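Local coordinates for protein cDNA FLJ56608, highly similar to Homo sapiens chloride channel, calcium activated, family member 1 (CLCA1), mRNA (Homo sapiens, PDB 6PYO) that may mediate calcium-activated chloride conductance as a secreted channel regulator and self-cleaving metalloprotease, its VWA domain being the part seen here with bound calcium, at residues 14-25 with 78-86. Numbering follows the deposited sequence.
Sequences DKSGSMATGNRL and PAAASGGTS. With CA (calcium ion), chain C.
Lys15 lays its aliphatic chain over the 78-86 loop, CB against Pro78 CB at 3.9 Å and CE beside Ala80 O. The contact builds the metal ion-dependent adhesion site (MIDAS) of a von Willebrand factor A domain: Asp14-Lys15-Ser16-Gly17-Ser18, a DxSxS sequence at the end of strand 8-14, supplies two hydroxyls and Thr85 the third. Bends along the Lys15 chain, beginning at chi2 (142°), curl Lys15 NZ back to donate to Ser82 O at 2.7 Å, from 33° outside the carbonyl plane; Asp52 takes the same ammonium in a salt bridge. Asp52 would probably lose its cationic mate, and Ser82 O this donor, were an alanine here, and the stretch of chain beside Ala80 O would go too. The backbones lock together as well: Ser82 N gives a fairly straight bond to Lys15 O (2.9 Å), and Gly17 N one to Gly83 O. The backbone angles of Gly83 would jam a CB against the preceding carbonyl, so glycine suits this bend. Ala81 is small enough for its CB to sit close under the 3-10 turn, touching Met19 CB and Ala20 CB, while Leu25 CD2 lies 3.7 Å from Ala80 CA. Asp14 does not reach the calcium directly; its OD1 accepts from Ser16 N, an Asx turn, and from Ser16 OG on the syn lone pair, and so orients a first-shell ligand, while OD2 is held by Thr113. Ser18 OG also bonds to Asp114. Two waters join the three hydroxyls around the calcium, where Ser16 OG and Thr85 OG1 stand 3.1 Å apart as fellow ligands.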
ATOM      1  N   ASP A  14       5.250   0.410   4.443  1.00 32.64           N
ATOM      2  CA  ASP A  14       5.932  -0.102   5.629  1.00 32.73           C
ATOM      3  C   ASP A  14       6.975   0.907   6.092  1.00 33.42           C
ATOM      4  O   ASP A  14       7.953   1.168   5.375  1.00 37.78           O
ATOM      5  CB  ASP A  14       6.553  -1.438   5.247  1.00 35.93           C
ATOM      6  CG  ASP A  14       7.122  -2.200   6.431  1.00 43.74           C
ATOM      7  OD1 ASP A  14       7.445  -1.565   7.461  1.00 31.83           O
ATOM      8  OD2 ASP A  14       7.258  -3.433   6.276  1.00 34.71           O
ATOM      9  N   LYS A  15       6.753   1.519   7.270  1.00 38.65           N
ATOM     10  CA  LYS A  15       7.743   2.398   7.879  1.00 37.37           C
ATOM     11  C   LYS A  15       8.332   1.790   9.159  1.00 43.96           C
ATOM     12  O   LYS A  15       8.825   2.529  10.022  1.00 42.62           O
ATOM     13  CB  LYS A  15       7.158   3.792   8.165  1.00 33.73           C
ATOM     14  CG  LYS A  15       5.922   3.764   9.076  1.00 38.32           C
ATOM     15  CD  LYS A  15       5.851   4.907  10.065  1.00 52.59           C
ATOM     16  CE  LYS A  15       7.096   5.038  10.931  1.00 47.30           C
ATOM     17  NZ  LYS A  15       7.023   4.212  12.170  1.00 45.16           N
ATOM     18  N   SER A  16       8.288   0.463   9.301  1.00 41.48           N
ATOM     19  CA  SER A  16       8.730  -0.210  10.519  1.00 40.19           C
ATOM     20  C   SER A  16      10.248  -0.155  10.639  1.00 38.68           C
ATOM     21  O   SER A  16      10.957   0.218   9.705  1.00 37.39           O
ATOM     22  CB  SER A  16       8.233  -1.653  10.528  1.00 39.72           C
ATOM     23  OG  SER A  16       8.807  -2.438   9.483  1.00 37.51           O
ATOM     24  N   GLY A  17      10.759  -0.572  11.812  1.00 45.89           N
ATOM     25  CA  GLY A  17      12.185  -0.433  12.074  1.00 35.29           C
ATOM     26  C   GLY A  17      13.070  -1.203  11.114  1.00 34.95           C
ATOM     27  O   GLY A  17      14.163  -0.745  10.768  1.00 40.58           O
ATOM     28  N   SER A  18      12.630  -2.400  10.691  1.00 41.00           N
ATOM     29  CA  SER A  18      13.419  -3.166   9.729  1.00 42.16           C
ATOM     30  C   SER A  18      13.675  -2.373   8.464  1.00 43.74           C
ATOM     31  O   SER A  18      14.673  -2.610   7.779  1.00 46.75           O
ATOM     32  CB  SER A  18      12.738  -4.484   9.346  1.00 46.96           C
ATOM     33  OG  SER A  18      11.396  -4.315   8.906  1.00 35.98           O
ATOM     34  N   MET A  19      12.765  -1.466   8.110  1.00 42.56           N
ATOM     35  CA  MET A  19      12.923  -0.685   6.894  1.00 42.83           C
ATOM     36  C   MET A  19      14.098   0.271   6.978  1.00 48.91           C
ATOM     37  O   MET A  19      14.513   0.804   5.945  1.00 44.59           O
ATOM     38  CB  MET A  19      11.617   0.068   6.606  1.00 35.49           C
ATOM     39  CG  MET A  19      10.477  -0.869   6.234  1.00 42.18           C
ATOM     40  SD  MET A  19      10.755  -1.718   4.638  1.00 42.26           S
ATOM     41  CE  MET A  19      10.418  -0.343   3.550  1.00 38.77           C
ATOM     42  N   ALA A  20      14.654   0.487   8.179  1.00 45.65           N
ATOM     43  CA  ALA A  20      15.856   1.300   8.308  1.00 42.77           C
ATOM     44  C   ALA A  20      17.073   0.586   7.743  1.00 45.58           C
ATOM     45  O   ALA A  20      18.084   1.236   7.471  1.00 49.28           O
ATOM     46  CB  ALA A  20      16.099   1.675   9.775  1.00 46.97           C
ATOM     47  N   THR A  21      16.994  -0.727   7.543  1.00 46.73           N
ATOM     48  CA  THR A  21      18.128  -1.477   7.019  1.00 61.25           C
ATOM     49  C   THR A  21      18.458  -1.045   5.601  1.00 63.03           C
ATOM     50  O   THR A  21      17.563  -0.851   4.772  1.00 58.87           O
ATOM     51  CB  THR A  21      17.834  -2.976   6.994  1.00 55.69           C
ATOM     52  OG1 THR A  21      17.468  -3.428   8.283  1.00 57.63           O
ATOM     53  CG2 THR A  21      19.055  -3.766   6.525  1.00 73.29           C
ATOM     54  N   GLY A  22      19.753  -0.948   5.313  1.00 74.74           N
ATOM     55  CA  GLY A  22      20.197  -0.614   3.972  1.00 69.73           C
ATOM     56  C   GLY A  22      19.504   0.620   3.444  1.00 78.48           C
ATOM     57  O   GLY A  22      19.407   1.651   4.120  1.00 72.86           O
ATOM     58  N   ASN A  23      19.012   0.518   2.213  1.00 79.16           N
ATOM     59  CA  ASN A  23      18.322   1.613   1.550  1.00 72.66           C
ATOM     60  C   ASN A  23      16.837   1.336   1.391  1.00 62.42           C
ATOM     61  O   ASN A  23      16.187   1.941   0.532  1.00 58.25           O
ATOM     62  CB  ASN A  23      18.952   1.869   0.184  1.00 66.88           C
ATOM     63  CG  ASN A  23      20.325   2.486   0.286  1.00 88.50           C
ATOM     64  OD1 ASN A  23      20.498   3.534   0.906  1.00 78.30           O
ATOM     65  ND2 ASN A  23      21.315   1.837  -0.317  1.00 74.86           N
ATOM     66  N   ARG A  24      16.287   0.426   2.202  1.00 59.30           N
ATOM     67  CA  ARG A  24      14.922  -0.025   1.973  1.00 52.96           C
ATOM     68  C   ARG A  24      13.959   1.143   1.966  1.00 53.36           C
ATOM     69  O   ARG A  24      13.072   1.216   1.111  1.00 47.07           O
ATOM     70  CB  ARG A  24      14.511  -1.035   3.028  1.00 47.29           C
ATOM     71  CG  ARG A  24      15.346  -2.261   3.012  1.00 49.14           C
ATOM     72  CD  ARG A  24      14.999  -3.159   4.157  1.00 48.64           C
ATOM     73  NE  ARG A  24      15.875  -4.319   4.167  1.00 50.48           N
ATOM     74  CZ  ARG A  24      15.682  -5.401   4.907  1.00 47.84           C
ATOM     75  NH1 ARG A  24      14.632  -5.511   5.725  1.00 43.92           N
ATOM     76  NH2 ARG A  24      16.535  -6.392   4.809  1.00 51.63           N
ATOM     77  N   LEU A  25      14.101   2.054   2.926  1.00 48.79           N
ATOM     78  CA  LEU A  25      13.156   3.156   3.011  1.00 48.01           C
ATOM     79  C   LEU A  25      13.329   4.117   1.841  1.00 47.36           C
ATOM     80  O   LEU A  25      12.340   4.629   1.307  1.00 45.82           O
ATOM     81  CB  LEU A  25      13.316   3.870   4.343  1.00 46.67           C
ATOM     82  CG  LEU A  25      12.189   4.844   4.665  1.00 46.09           C
ATOM     83  CD1 LEU A  25      10.890   4.147   4.881  1.00 44.26           C
ATOM     84  CD2 LEU A  25      12.567   5.660   5.897  1.00 50.15           C
ATOM     85  N   PRO A  78       6.893   8.250   3.937  1.00 45.98           N
ATOM     86  CA  PRO A  78       7.541   8.222   5.266  1.00 44.06           C
ATOM     87  C   PRO A  78       8.977   8.717   5.230  1.00 40.29           C
ATOM     88  O   PRO A  78       9.791   8.265   4.434  1.00 46.35           O
ATOM     89  CB  PRO A  78       7.487   6.747   5.685  1.00 40.63           C
ATOM     90  CG  PRO A  78       6.753   6.001   4.580  1.00 44.15           C
ATOM     91  CD  PRO A  78       6.570   6.919   3.405  1.00 43.01           C
ATOM     92  N   ALA A  79       9.293   9.626   6.139  1.00 52.13           N
ATOM     93  CA  ALA A  79      10.661  10.116   6.269  1.00 61.23           C
ATOM     94  C   ALA A  79      11.550   9.185   7.099  1.00 54.40           C
ATOM     95  O   ALA A  79      12.777   9.189   6.927  1.00 50.48           O
ATOM     96  CB  ALA A  79      10.635  11.507   6.899  1.00 74.37           C
ATOM     97  N   ALA A  80      10.972   8.363   7.970  1.00 48.47           N
ATOM     98  CA  ALA A  80      11.809   7.605   8.893  1.00 50.38           C
ATOM     99  C   ALA A  80      11.174   6.261   9.225  1.00 49.86           C
ATOM    100  O   ALA A  80       9.956   6.079   9.152  1.00 48.23           O
ATOM    101  CB  ALA A  80      12.061   8.401  10.180  1.00 48.26           C
ATOM    102  N   ALA A  81      12.024   5.337   9.643  1.00 51.45           N
ATOM    103  CA  ALA A  81      11.647   3.963   9.917  1.00 48.12           C
ATOM    104  C   ALA A  81      11.822   3.688  11.399  1.00 46.94           C
ATOM    105  O   ALA A  81      12.876   3.987  11.973  1.00 46.99           O
ATOM    106  CB  ALA A  81      12.508   3.001   9.082  1.00 43.35           C
ATOM    107  N   SER A  82      10.775   3.160  12.018  1.00 46.81           N
ATOM    108  CA  SER A  82      10.807   2.827  13.432  1.00 50.80           C
ATOM    109  C   SER A  82       9.531   2.076  13.771  1.00 47.78           C
ATOM    110  O   SER A  82       8.514   2.201  13.083  1.00 42.69           O
ATOM    111  CB  SER A  82      10.924   4.088  14.298  1.00 55.73           C
ATOM    112  OG  SER A  82       9.650   4.640  14.526  1.00 51.52           O
ATOM    113  N   GLY A  83       9.591   1.306  14.851  1.00 43.29           N
ATOM    114  CA  GLY A  83       8.421   0.631  15.369  1.00 38.43           C
ATOM    115  C   GLY A  83       8.336  -0.784  14.846  1.00 35.94           C
ATOM    116  O   GLY A  83       9.205  -1.278  14.123  1.00 35.04           O
ATOM    117  N   GLY A  84       7.276  -1.456  15.262  1.00 33.03           N
ATOM    118  CA  GLY A  84       7.081  -2.834  14.885  1.00 35.79           C
ATOM    119  C   GLY A  84       6.360  -2.937  13.556  1.00 44.12           C
ATOM    120  O   GLY A  84       6.105  -1.953  12.859  1.00 39.60           O
ATOM    121  N   THR A  85       6.009  -4.164  13.221  1.00 43.49           N
ATOM    122  CA  THR A  85       5.526  -4.517  11.903  1.00 41.33           C
ATOM    123  C   THR A  85       4.159  -5.176  12.017  1.00 44.55           C
ATOM    124  O   THR A  85       4.013  -6.172  12.727  1.00 42.19           O
ATOM    125  CB  THR A  85       6.481  -5.460  11.204  1.00 34.59           C
ATOM    126  OG1 THR A  85       7.774  -4.849  11.107  1.00 32.68           O
ATOM    127  CG2 THR A  85       5.959  -5.740   9.777  1.00 44.54           C
ATOM    128  N   SER A  86       3.163  -4.633  11.289  1.00 38.74           N
ATOM    129  CA  SER A  86       1.895  -5.341  11.099  1.00 39.07           C
ATOM    130  C   SER A  86       1.344  -4.998   9.704  1.00 36.96           C
ATOM    131  O   SER A  86       0.626  -4.012   9.523  1.00 36.80           O
ATOM    132  CB  SER A  86       0.901  -5.006  12.201  1.00 41.47           C
ATOM    133  OG  SER A  86      -0.335  -5.658  11.968  1.00 42.81           O
TER
HETATM  134 CA    CA C 701       9.509  -4.644   9.851  1.00 38.97          CA
HETATM  135  O   HOH W   1      10.067  -6.897  10.471  1.00 46.14           O
HETATM  136  O   HOH W   2       8.562  -5.051   7.721  1.00 36.31           O